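Local structure of alpha-2,3-sialyltransferase (Campylobacter jejuni, 2P2V) at residues Q20-A25 / D44-N49; K61-V66 / N87-K92; G162-Y167 / Y221-Y226. The protein probably transfers sialic acid from CMP-sialic acid to galactose in an alpha-2,3 linkage, this chain being the N-terminal, catalytic part of a longer membrane-associated protein. All blocks are in the same frame, centred on the assembly; numbering follows the deposited sequence.

Interaction 1 (Q20-A25 / D44-N49); sequences QNIIIA and DVFRCN. With CSF (cytidine-5'-monophosphate-3-fluoro-N-acetyl-neuraminic acid), chain O; EDO (1,2-ethanediol), chain H.
The ring of Phe46 receives the tip of Ile22 on one face: CD1 of Ile22 lies 3.8 Å from the ring centroid and 18° off the ring normal, a CH-pi contact displaced toward the rim on the CD1 side of the ring. Ile22 reaches it because CG1 stands anti to the backbone N (chi1 -175°) and CD1 then turns toward the neighbouring strand, where it also meets CB of Asp44 at 3.6 Å. Phe67 meets the same aromatic ring at an inclined angle. On the other face of the sheet, the Arg47 guanidinium passes the methyl of Ala25 obliquely, with NE 3.6 Å from CB. The Arg47 chain bends at chi2 and chi3, bringing NE back to the paired strand while NH2 forms a salt bridge with Glu54.

Strands 21-25 and 44-48 run parallel, their axes 4.7 Å apart, inside the seven-stranded parallel sheet, with strands 165-169 and 62-68 beyond them. Four backbone bonds link them: Asp44 N to Asn21 O, Ile23 N to Asp44 O, Phe46 N to Ile23 O (2.8 Å) and Ala25 N to Phe46 O. Beyond them a water takes over, donating to Ala25 O at 2.6 Å and accepting from Arg47 NE and Cys48 N, so three polar groups at the strand ends are satisfied by one molecule.

These ends lead into the donor site. Asn49 ND2 donates to the phosphate oxygen O3A of the bound CMP-3-fluoro-sialic acid and to its carboxylate oxygen OAA, both at 3.0 Å, and Cys48 SG packs on C5' of the ribose. The geometry is consistent with one amide holding phosphate and carboxylate, both probably anionic, in a fixed relation.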
loop_
_atom_site.group_PDB
_atom_site.type_symbol
_atom_site.label_atom_id
_atom_site.label_comp_id
_atom_site.label_asym_id
_atom_site.label_seq_id
_atom_site.Cartn_x
_atom_site.Cartn_y
_atom_site.Cartn_z
ATOM N N GLN A 20 8.252 20.522 29.258
ATOM C CA GLN A 20 8.410 20.763 27.826
ATOM C C GLN A 20 9.813 21.247 27.489
ATOM O O GLN A 20 10.022 21.939 26.491
ATOM C CB GLN A 20 7.336 21.762 27.356
ATOM C CG GLN A 20 5.895 21.289 27.558
ATOM C CD GLN A 20 4.875 22.439 27.465
ATOM O OE1 GLN A 20 5.104 23.515 28.016
ATOM N NE2 GLN A 20 3.760 22.211 26.759
ATOM N N ASN A 21 10.791 20.864 28.311
ATOM C CA ASN A 21 12.154 21.310 28.152
ATOM C C ASN A 21 13.001 20.211 27.530
ATOM O O ASN A 21 12.967 19.086 27.988
ATOM C CB ASN A 21 12.832 21.612 29.503
ATOM C CG ASN A 21 12.215 22.830 30.226
ATOM O OD1 ASN A 21 11.786 23.798 29.586
ATOM N ND2 ASN A 21 12.193 22.770 31.568
ATOM N N ILE A 22 13.820 20.590 26.580
ATOM C CA ILE A 22 14.643 19.564 25.927
ATOM C C ILE A 22 16.047 20.111 25.781
ATOM O O ILE A 22 16.227 21.263 25.409
ATOM C CB ILE A 22 13.960 19.118 24.575
ATOM C CG1 ILE A 22 14.742 17.942 23.915
ATOM C CG2 ILE A 22 13.843 20.258 23.583
ATOM C CD1 ILE A 22 14.670 16.665 24.696
ATOM N N ILE A 23 17.052 19.289 26.087
ATOM C CA ILE A 23 18.427 19.626 25.825
ATOM C C ILE A 23 18.774 18.790 24.607
ATOM O O ILE A 23 18.491 17.583 24.603
ATOM C CB ILE A 23 19.359 19.201 26.983
ATOM C CG1 ILE A 23 18.792 19.641 28.353
ATOM C CG2 ILE A 23 20.788 19.661 26.735
ATOM C CD1 ILE A 23 18.359 21.119 28.412
ATOM N N ILE A 24 19.383 19.452 23.629
ATOM C CA ILE A 24 19.724 18.896 22.350
ATOM C C ILE A 24 21.211 19.101 22.166
ATOM O O ILE A 24 21.694 20.242 22.101
ATOM C CB ILE A 24 18.887 19.536 21.219
ATOM C CG1 ILE A 24 17.386 19.227 21.430
ATOM C CG2 ILE A 24 19.422 19.053 19.849
ATOM C CD1 ILE A 24 16.440 19.825 20.392
ATOM N N ALA A 25 21.956 17.995 22.118
ATOM C CA ALA A 25 23.401 18.075 22.037
ATOM C C ALA A 25 23.973 17.570 20.737
ATOM O O ALA A 25 23.695 16.427 20.311
ATOM C CB ALA A 25 24.022 17.378 23.198
ATOM N N ASP A 44 14.479 16.614 29.303
ATOM C CA ASP A 44 14.856 15.346 28.590
ATOM C C ASP A 44 16.067 15.706 27.756
ATOM O O ASP A 44 16.348 16.877 27.507
ATOM C CB ASP A 44 13.694 14.875 27.677
ATOM C CG ASP A 44 12.511 14.301 28.469
ATOM O OD1 ASP A 44 12.740 13.807 29.568
ATOM O OD2 ASP A 44 11.334 14.352 28.023
ATOM N N VAL A 45 16.804 14.701 27.254
ATOM C CA VAL A 45 18.013 14.977 26.522
ATOM C C VAL A 45 17.908 14.218 25.154
ATOM O O VAL A 45 17.482 13.061 25.159
ATOM C CB VAL A 45 19.203 14.362 27.241
ATOM C CG1 VAL A 45 20.414 14.605 26.460
ATOM C CG2 VAL A 45 19.382 14.969 28.691
ATOM N N PHE A 46 18.336 14.852 24.062
ATOM C CA PHE A 46 18.456 14.171 22.747
ATOM C C PHE A 46 19.933 14.158 22.393
ATOM O O PHE A 46 20.652 15.166 22.584
ATOM C CB PHE A 46 17.706 14.922 21.653
ATOM C CG PHE A 46 16.191 14.729 21.624
ATOM C CD1 PHE A 46 15.517 13.906 22.504
ATOM C CD2 PHE A 46 15.460 15.431 20.659
ATOM C CE1 PHE A 46 14.104 13.784 22.420
ATOM C CE2 PHE A 46 14.082 15.321 20.557
ATOM C CZ PHE A 46 13.398 14.484 21.432
ATOM N N ARG A 47 20.425 13.014 21.902
ATOM C CA ARG A 47 21.808 12.946 21.450
ATOM C C ARG A 47 21.806 12.330 20.045
ATOM O O ARG A 47 20.829 11.698 19.627
ATOM C CB ARG A 47 22.637 12.023 22.360
ATOM C CG ARG A 47 22.674 12.362 23.907
ATOM C CD ARG A 47 23.308 13.723 24.126
ATOM N NE ARG A 47 24.695 13.882 23.672
ATOM C CZ ARG A 47 25.767 13.539 24.388
ATOM N NH1 ARG A 47 25.632 12.982 25.566
ATOM N NH2 ARG A 47 26.986 13.781 23.924
ATOM N N CYS A 48 22.916 12.486 19.311
ATOM C CA CYS A 48 22.901 11.974 17.966
ATOM C C CYS A 48 24.230 11.302 17.664
ATOM O O CYS A 48 25.233 11.557 18.362
ATOM C CB CYS A 48 22.680 13.093 16.941
ATOM S SG CYS A 48 23.916 14.405 16.857
ATOM N N ASN A 49 24.204 10.471 16.631
ATOM C CA ASN A 49 25.439 10.012 15.997
ATOM C C ASN A 49 26.440 9.447 17.014
ATOM O O ASN A 49 26.053 8.584 17.797
ATOM C CB ASN A 49 25.987 11.109 15.096
ATOM C CG ASN A 49 24.981 11.531 14.002
ATOM O OD1 ASN A 49 24.039 10.806 13.694
ATOM N ND2 ASN A 49 25.204 12.684 13.404
HETATM C C5A CSF O . 28.677 14.062 8.950
HETATM C C4A CSF O . 28.539 15.545 9.278
HETATM C C2A CSF O . 26.615 15.028 10.890
HETATM O O6A CSF O . 26.902 13.641 10.609
HETATM C C6A CSF O . 28.239 13.260 10.189
HETATM C C3A CSF O . 27.114 15.892 9.733
HETATM O O4A CSF O . 28.803 16.302 8.105
HETATM N N5A CSF O . 30.111 13.825 8.677
HETATM C C7A CSF O . 28.210 11.760 9.922
HETATM C C8A CSF O . 27.738 10.999 11.155
HETATM C C9A CSF O . 27.600 9.487 10.879
HETATM O O9A CSF O . 27.264 8.752 12.080
HETATM O O8A CSF O . 28.651 11.292 12.260
HETATM O O7A CSF O . 27.381 11.514 8.771
HETATM C C1A CSF O . 25.108 15.241 10.929
HETATM O OBA CSF O . 24.708 16.439 10.906
HETATM O OAA CSF O . 24.353 14.232 10.988
HETATM O O1A CSF O . 27.084 15.534 12.162
HETATM O O2A CSF O . 29.493 15.587 12.722
HETATM N N1 CSF O . 28.401 19.670 15.391
HETATM C C2 CSF O . 28.769 21.035 15.190
HETATM N N3 CSF O . 30.084 21.396 15.115
HETATM C C4 CSF O . 31.047 20.457 15.253
HETATM C C5 CSF O . 30.707 19.113 15.454
HETATM C C6 CSF O . 29.367 18.739 15.524
HETATM C "C3'" CSF O . 25.937 17.916 13.869
HETATM C "C2'" CSF O . 26.191 19.377 14.184
HETATM C "C1'" CSF O . 26.974 19.296 15.495
HETATM O "O4'" CSF O . 26.828 17.969 16.048
HETATM C "C4'" CSF O . 25.987 17.183 15.204
HETATM P PA CSF O . 28.205 14.957 13.192
HETATM O "O5'" CSF O . 27.827 15.695 14.591
HETATM C "C5'" CSF O . 26.496 15.746 15.100
HETATM O "O3'" CSF O . 24.641 17.740 13.307
HETATM O "O2'" CSF O . 24.930 20.072 14.384
HETATM N N4 CSF O . 32.370 20.799 15.191
HETATM O O2 CSF O . 27.861 21.900 15.046
HETATM O O3A CSF O . 28.079 13.487 13.468
HETATM C C10 CSF O . 30.420 12.885 7.766
HETATM O O10 CSF O . 29.572 12.205 7.169
HETATM C C11 CSF O . 31.899 12.689 7.523
HETATM F F3A CSF O . 26.233 15.714 8.690
HETATM C C1 EDO H . 6.981 24.709 30.653
HETATM O O1 EDO H . 6.890 24.988 29.238
HETATM C C2 EDO H . 6.903 23.209 30.925
HETATM O O2 EDO H . 8.211 22.691 31.226
HETATM O O HOH W 1 24.839 14.166 20.859
#

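Interaction 2 (K61-V66 / N87-K92); sequences KKIKAV and NEYEIK
Lys61 O accepts from Glu90 N, the first of three backbone bonds that run in parallel register through Lys62-Glu90 and Ile63-Ile91. Glu90 O then takes Ile63 N at 2.8 Å, and Ile63 O takes Lys92 N. The CA of Ile91 adds a C-H...O contact to Ile63 O. A further bond comes from a side chain: the Lys61 chain folds at chi3 (73°) and places NZ 3.0 Å from Asn87 O, in the turn where Asn87 is the C-prime residue of the Schellman motif ending helix 73-85.

On the Ile63-Ile91 face the packing is apolar. Ile63 CD1 comes obliquely to the Tyr89 ring, 3.4 Å from CD1 of that ring, while Lys61 O lies at the ring edge. The phenol OH binds Glu54, and Phe51 and Tyr57 meet the ring edge-to-face. Val66 lays its methyls across Ile91 at about a right angle, CG2 to CG2 3.8 Å. On the face of Lys62 and Glu90, the aliphatic part of Lys62 passes the Glu90 carboxylate, but Lys62 NZ stays 4.5 Å from Glu90 OE1, too far for a salt bridge. A water bridges Glu90 OE2 (2.7 Å) and Ile63 O (3.1 Å). Lys64 and Lys92 touch by their CD atoms (3.9 Å); Lys64 NZ is salt-bridged to Glu10, and Lys92 NZ makes a long, weak ion pair with the same carboxylate.

With helix 73-85 between them, strands 62-68 and 90-96 form a beta-alpha-beta crossover, the repeating unit of a Rossmann-like parallel sheet such as that of the GT-A-like sialyltransferases of this family.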
loop_
_atom_site.group_PDB
_atom_site.type_symbol
_atom_site.label_atom_id
_atom_site.label_comp_id
_atom_site.label_asym_id
_atom_site.label_seq_id
_atom_site.Cartn_x
_atom_site.Cartn_y
_atom_site.Cartn_z
ATOM N N LYS A 61 23.309 9.940 31.998
ATOM C CA LYS A 61 23.198 8.592 31.434
ATOM C C LYS A 61 21.849 8.348 30.772
ATOM O O LYS A 61 21.696 7.363 30.026
ATOM C CB LYS A 61 23.407 7.549 32.542
ATOM C CG LYS A 61 24.826 7.470 33.131
ATOM C CD LYS A 61 24.915 6.312 34.148
ATOM C CE LYS A 61 24.907 4.935 33.431
ATOM N NZ LYS A 61 24.744 3.699 34.295
ATOM N N LYS A 62 20.856 9.203 31.089
ATOM C CA LYS A 62 19.483 9.042 30.610
ATOM C C LYS A 62 19.225 9.865 29.347
ATOM O O LYS A 62 19.192 11.101 29.392
ATOM C CB LYS A 62 18.457 9.354 31.703
ATOM C CG LYS A 62 18.844 8.674 33.029
ATOM C CD LYS A 62 17.680 8.556 33.980
ATOM C CE LYS A 62 18.067 7.646 35.134
ATOM N NZ LYS A 62 17.041 7.619 36.252
ATOM N N ILE A 63 19.155 9.162 28.202
ATOM C CA ILE A 63 18.823 9.778 26.925
ATOM C C ILE A 63 17.356 9.507 26.531
ATOM O O ILE A 63 16.898 8.337 26.493
ATOM C CB ILE A 63 19.840 9.345 25.786
ATOM C CG1 ILE A 63 21.276 9.690 26.172
ATOM C CG2 ILE A 63 19.468 10.100 24.531
ATOM C CD1 ILE A 63 22.366 8.922 25.356
ATOM N N LYS A 64 16.577 10.563 26.292
ATOM C CA LYS A 64 15.229 10.390 25.867
ATOM C C LYS A 64 15.160 9.855 24.424
ATOM O O LYS A 64 14.370 8.963 24.140
ATOM C CB LYS A 64 14.411 11.709 25.978
ATOM C CG LYS A 64 12.923 11.554 25.669
ATOM C CD LYS A 64 12.116 10.770 26.751
ATOM C CE LYS A 64 10.613 10.979 26.583
ATOM N NZ LYS A 64 9.859 10.293 27.675
ATOM N N ALA A 65 15.968 10.376 23.518
ATOM C CA ALA A 65 15.970 9.757 22.176
ATOM C C ALA A 65 17.363 9.920 21.636
ATOM O O ALA A 65 17.993 10.944 21.840
ATOM C CB ALA A 65 15.038 10.412 21.245
ATOM N N VAL A 66 17.792 8.943 20.839
ATOM C CA VAL A 66 19.003 9.123 20.082
ATOM C C VAL A 66 18.658 9.151 18.625
ATOM O O VAL A 66 17.633 8.584 18.217
ATOM C CB VAL A 66 20.041 7.931 20.284
ATOM C CG1 VAL A 66 20.628 7.915 21.738
ATOM C CG2 VAL A 66 19.408 6.581 19.934
ATOM N N ASN A 87 24.547 -1.367 30.345
ATOM C CA ASN A 87 24.166 -0.288 31.272
ATOM C C ASN A 87 25.018 1.027 31.137
ATOM O O ASN A 87 25.243 1.737 32.131
ATOM C CB ASN A 87 24.155 -0.814 32.747
ATOM C CG ASN A 87 23.206 -2.000 32.965
ATOM O OD1 ASN A 87 22.016 -1.940 32.656
ATOM N ND2 ASN A 87 23.734 -3.078 33.539
ATOM N N GLU A 88 25.516 1.339 29.936
ATOM C CA GLU A 88 26.267 2.560 29.735
ATOM C C GLU A 88 25.323 3.739 29.610
ATOM O O GLU A 88 25.605 4.808 30.126
ATOM C CB GLU A 88 27.211 2.458 28.545
ATOM C CG GLU A 88 28.195 1.341 28.790
ATOM C CD GLU A 88 29.374 1.264 27.858
ATOM O OE1 GLU A 88 29.749 2.225 27.188
ATOM O OE2 GLU A 88 29.988 0.188 27.856
ATOM N N TYR A 89 24.185 3.530 28.951
ATOM C CA TYR A 89 23.136 4.542 28.910
ATOM C C TYR A 89 21.795 3.887 28.976
ATOM O O TYR A 89 21.645 2.694 28.675
ATOM C CB TYR A 89 23.203 5.351 27.620
ATOM C CG TYR A 89 24.465 6.153 27.369
ATOM C CD1 TYR A 89 24.510 7.512 27.643
ATOM C CD2 TYR A 89 25.586 5.572 26.760
ATOM C CE1 TYR A 89 25.640 8.278 27.375
ATOM C CE2 TYR A 89 26.702 6.296 26.510
ATOM C CZ TYR A 89 26.730 7.669 26.776
ATOM O OH TYR A 89 27.874 8.394 26.467
ATOM N N GLU A 90 20.806 4.708 29.325
ATOM C CA GLU A 90 19.424 4.356 29.224
ATOM C C GLU A 90 18.925 5.177 28.036
ATOM O O GLU A 90 19.079 6.418 28.002
ATOM C CB GLU A 90 18.723 4.819 30.491
ATOM C CG GLU A 90 17.284 4.438 30.579
ATOM C CD GLU A 90 16.684 5.039 31.816
ATOM O OE1 GLU A 90 17.120 4.620 32.927
ATOM O OE2 GLU A 90 15.836 5.962 31.661
ATOM N N ILE A 91 18.345 4.490 27.059
ATOM C CA ILE A 91 17.913 5.131 25.801
ATOM C C ILE A 91 16.474 4.752 25.611
ATOM O O ILE A 91 16.148 3.536 25.460
ATOM C CB ILE A 91 18.761 4.644 24.631
ATOM C CG1 ILE A 91 20.213 5.068 24.849
ATOM C CG2 ILE A 91 18.196 5.218 23.285
ATOM C CD1 ILE A 91 21.242 4.461 23.873
ATOM N N LYS A 92 15.581 5.750 25.663
ATOM C CA LYS A 92 14.168 5.477 25.556
ATOM C C LYS A 92 13.603 5.336 24.154
ATOM O O LYS A 92 12.570 4.695 23.978
ATOM C CB LYS A 92 13.325 6.458 26.382
ATOM C CG LYS A 92 13.587 6.280 27.888
ATOM C CD LYS A 92 13.093 7.513 28.651
ATOM C CE LYS A 92 12.950 7.206 30.133
ATOM N NZ LYS A 92 11.900 6.165 30.310
HETATM O O HOH W 2 16.415 7.439 29.470
#

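Interaction 3 (G162-Y167 / Y221-Y226); sequences GYKTIY and YKVNIY
One edge of the Rossmann-like parallel sheet is formed where strand 224-227 pairs with strand 165-169, and Tyr226 lies beside Tyr167 there. Each strand follows a helix: Gly162, with positive phi, closes helix 150-161 in a Schellman motif, and Lys222 leaves helix 207-221, also with positive phi. The pairing is thus a place where two helix-to-strand passages meet, at one side of the domain.

Three backbone bonds fix the register. Asn224 N gives to Lys164 O at 3.0 Å, Ile166 N to Asn224 O and Tyr226 N to Ile166 O; CA-H...O contacts accompany them, including Tyr167 CA to Tyr226 O. The strand directions differ by 14°. Val223, just before the strand, turns its side chain toward the partner, with CB 3.2 Å from Lys164 O, while its CG1 is crossed at about a right angle by the Lys164 chain. Ile159 of helix 150-161 covers Val223 and Ile166 on the face of the sheet that carries Ile166 and Ile225.

On the face of Thr165 and Tyr167, the rings of Tyr167 and Tyr226 point the same way with planes at 27° and centroids 5.7 Å apart, offset so much that little of one ring lies over the other. The nearer approach is lateral, Tyr167 CD1 to Tyr226 CB at 3.9 Å. Thr165 supplies the edge contact: its methyl CG2, anti to the backbone N because OG1 takes the place beside that N (chi1 -46°), meets Tyr226 CE2 in the ring plane at 3.7 Å. The hydroxyl on the other branch donates to a water, which gives its own protons to Lys164 O and to Asn224 OD1, the latter at 2.9 Å.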
loop_
_atom_site.group_PDB
_atom_site.type_symbol
_atom_site.label_atom_id
_atom_site.label_comp_id
_atom_site.label_asym_id
_atom_site.label_seq_id
_atom_site.Cartn_x
_atom_site.Cartn_y
_atom_site.Cartn_z
ATOM N N GLY A 162 6.338 18.318 20.621
ATOM C CA GLY A 162 5.619 19.225 21.554
ATOM C C GLY A 162 6.480 19.778 22.669
ATOM O O GLY A 162 5.945 20.315 23.650
ATOM N N TYR A 163 7.811 19.705 22.535
ATOM C CA TYR A 163 8.669 20.457 23.437
ATOM C C TYR A 163 8.642 21.940 23.083
ATOM O O TYR A 163 8.501 22.327 21.897
ATOM C CB TYR A 163 10.097 19.937 23.426
ATOM C CG TYR A 163 10.291 18.538 23.985
ATOM C CD1 TYR A 163 10.392 17.435 23.123
ATOM C CD2 TYR A 163 10.438 18.320 25.359
ATOM C CE1 TYR A 163 10.609 16.207 23.598
ATOM C CE2 TYR A 163 10.659 17.067 25.857
ATOM C CZ TYR A 163 10.768 16.000 24.952
ATOM O OH TYR A 163 10.990 14.738 25.417
ATOM N N LYS A 164 8.794 22.770 24.115
ATOM C CA LYS A 164 8.588 24.229 23.972
ATOM C C LYS A 164 9.821 25.074 24.195
ATOM O O LYS A 164 9.912 26.196 23.667
ATOM C CB LYS A 164 7.425 24.680 24.861
ATOM C CG LYS A 164 6.083 24.109 24.458
ATOM C CD LYS A 164 5.752 24.382 22.985
ATOM C CE LYS A 164 4.376 23.861 22.640
ATOM N NZ LYS A 164 4.202 23.786 21.145
ATOM N N THR A 165 10.784 24.543 24.960
ATOM C CA THR A 165 12.038 25.225 25.172
ATOM C C THR A 165 13.246 24.338 24.907
ATOM O O THR A 165 13.464 23.365 25.614
ATOM C CB THR A 165 12.165 25.800 26.612
ATOM O OG1 THR A 165 10.950 26.479 26.953
ATOM C CG2 THR A 165 13.299 26.792 26.629
ATOM N N ILE A 166 14.064 24.746 23.950
ATOM C CA ILE A 166 15.264 23.980 23.559
ATOM C C ILE A 166 16.546 24.621 24.090
ATOM O O ILE A 166 16.743 25.812 23.898
ATOM C CB ILE A 166 15.348 23.927 22.009
ATOM C CG1 ILE A 166 14.121 23.242 21.441
ATOM C CG2 ILE A 166 16.665 23.318 21.555
ATOM C CD1 ILE A 166 13.889 23.548 20.016
ATOM N N TYR A 167 17.435 23.832 24.706
ATOM C CA TYR A 167 18.738 24.308 25.100
ATOM C C TYR A 167 19.761 23.572 24.326
ATOM O O TYR A 167 19.817 22.329 24.413
ATOM C CB TYR A 167 18.992 24.006 26.555
ATOM C CG TYR A 167 17.961 24.658 27.434
ATOM C CD1 TYR A 167 18.237 25.873 28.084
ATOM C CD2 TYR A 167 16.722 24.090 27.586
ATOM C CE1 TYR A 167 17.254 26.485 28.880
ATOM C CE2 TYR A 167 15.734 24.676 28.402
ATOM C CZ TYR A 167 16.034 25.872 29.045
ATOM O OH TYR A 167 15.043 26.455 29.836
ATOM N N TYR A 221 6.750 28.049 14.957
ATOM C CA TYR A 221 6.148 27.154 15.953
ATOM C C TYR A 221 6.156 27.735 17.365
ATOM O O TYR A 221 5.649 27.118 18.293
ATOM C CB TYR A 221 6.768 25.721 15.891
ATOM C CG TYR A 221 6.564 25.167 14.481
ATOM C CD1 TYR A 221 5.305 24.799 14.033
ATOM C CD2 TYR A 221 7.604 25.129 13.583
ATOM C CE1 TYR A 221 5.077 24.366 12.747
ATOM C CE2 TYR A 221 7.398 24.692 12.282
ATOM C CZ TYR A 221 6.157 24.306 11.862
ATOM O OH TYR A 221 5.973 23.904 10.533
ATOM N N LYS A 222 6.731 28.920 17.490
ATOM C CA LYS A 222 6.704 29.688 18.740
ATOM C C LYS A 222 7.263 28.945 19.955
ATOM O O LYS A 222 6.543 28.614 20.911
ATOM C CB LYS A 222 5.291 30.199 19.015
ATOM C CG LYS A 222 4.621 30.916 17.832
ATOM C CD LYS A 222 5.408 32.104 17.308
ATOM C CE LYS A 222 4.612 32.815 16.207
ATOM N NZ LYS A 222 5.440 33.802 15.444
ATOM N N VAL A 223 8.560 28.675 19.905
ATOM C CA VAL A 223 9.258 28.014 20.972
ATOM C C VAL A 223 10.465 28.892 21.244
ATOM O O VAL A 223 10.742 29.853 20.496
ATOM C CB VAL A 223 9.701 26.542 20.537
ATOM C CG1 VAL A 223 8.517 25.660 20.232
ATOM C CG2 VAL A 223 10.590 26.619 19.336
ATOM N N ASN A 224 11.206 28.575 22.300
ATOM C CA ASN A 224 12.376 29.332 22.673
ATOM C C ASN A 224 13.601 28.478 22.537
ATOM O O ASN A 224 13.551 27.311 22.877
ATOM C CB ASN A 224 12.185 29.836 24.128
ATOM C CG ASN A 224 11.158 30.977 24.190
ATOM O OD1 ASN A 224 10.079 30.854 24.805
ATOM N ND2 ASN A 224 11.457 32.055 23.464
ATOM N N ILE A 225 14.669 29.060 22.013
ATOM C CA ILE A 225 15.915 28.392 21.818
ATOM C C ILE A 225 17.061 29.142 22.497
ATOM O O ILE A 225 17.391 30.279 22.127
ATOM C CB ILE A 225 16.249 28.184 20.295
ATOM C CG1 ILE A 225 15.042 27.563 19.538
ATOM C CG2 ILE A 225 17.539 27.409 20.174
ATOM C CD1 ILE A 225 15.201 27.454 17.999
ATOM N N TYR A 226 17.676 28.469 23.467
ATOM C CA TYR A 226 18.834 28.986 24.175
ATOM C C TYR A 226 20.111 28.231 23.914
ATOM O O TYR A 226 20.072 27.053 23.534
ATOM C CB TYR A 226 18.539 28.901 25.658
ATOM C CG TYR A 226 17.360 29.765 26.030
ATOM C CD1 TYR A 226 17.507 31.165 26.136
ATOM C CD2 TYR A 226 16.116 29.216 26.237
ATOM C CE1 TYR A 226 16.426 31.978 26.457
ATOM C CE2 TYR A 226 15.029 30.008 26.566
ATOM C CZ TYR A 226 15.195 31.391 26.678
ATOM O OH TYR A 226 14.096 32.170 26.996
HETATM O O HOH W 3 8.901 28.286 25.260
#

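Overall arrangement
All three contacts pair parallel strands of one sheet, but at different depths. Interaction 1 lies nearest the chain centre, about 8 Å from it, and is largely buried; interactions 2 and 3, at about 13 and 17 Å, are partly exposed and carry polar residues (Lys62 and Glu90; Thr165 and Asn224) on one face. Strand 44-48 also bonds to strand 62-68, through Val45 O to Lys64 N (2.9 Å), and strand 21-25 to strand 165-169, so interaction 1 connects the other two, which touch directly where Lys64 CG packs on Tyr163 OH at 3.7 Å. Asp44 OD2 reaches Tyr163 OH at 2.7 Å. Only interaction 1 includes residues of the donor pocket.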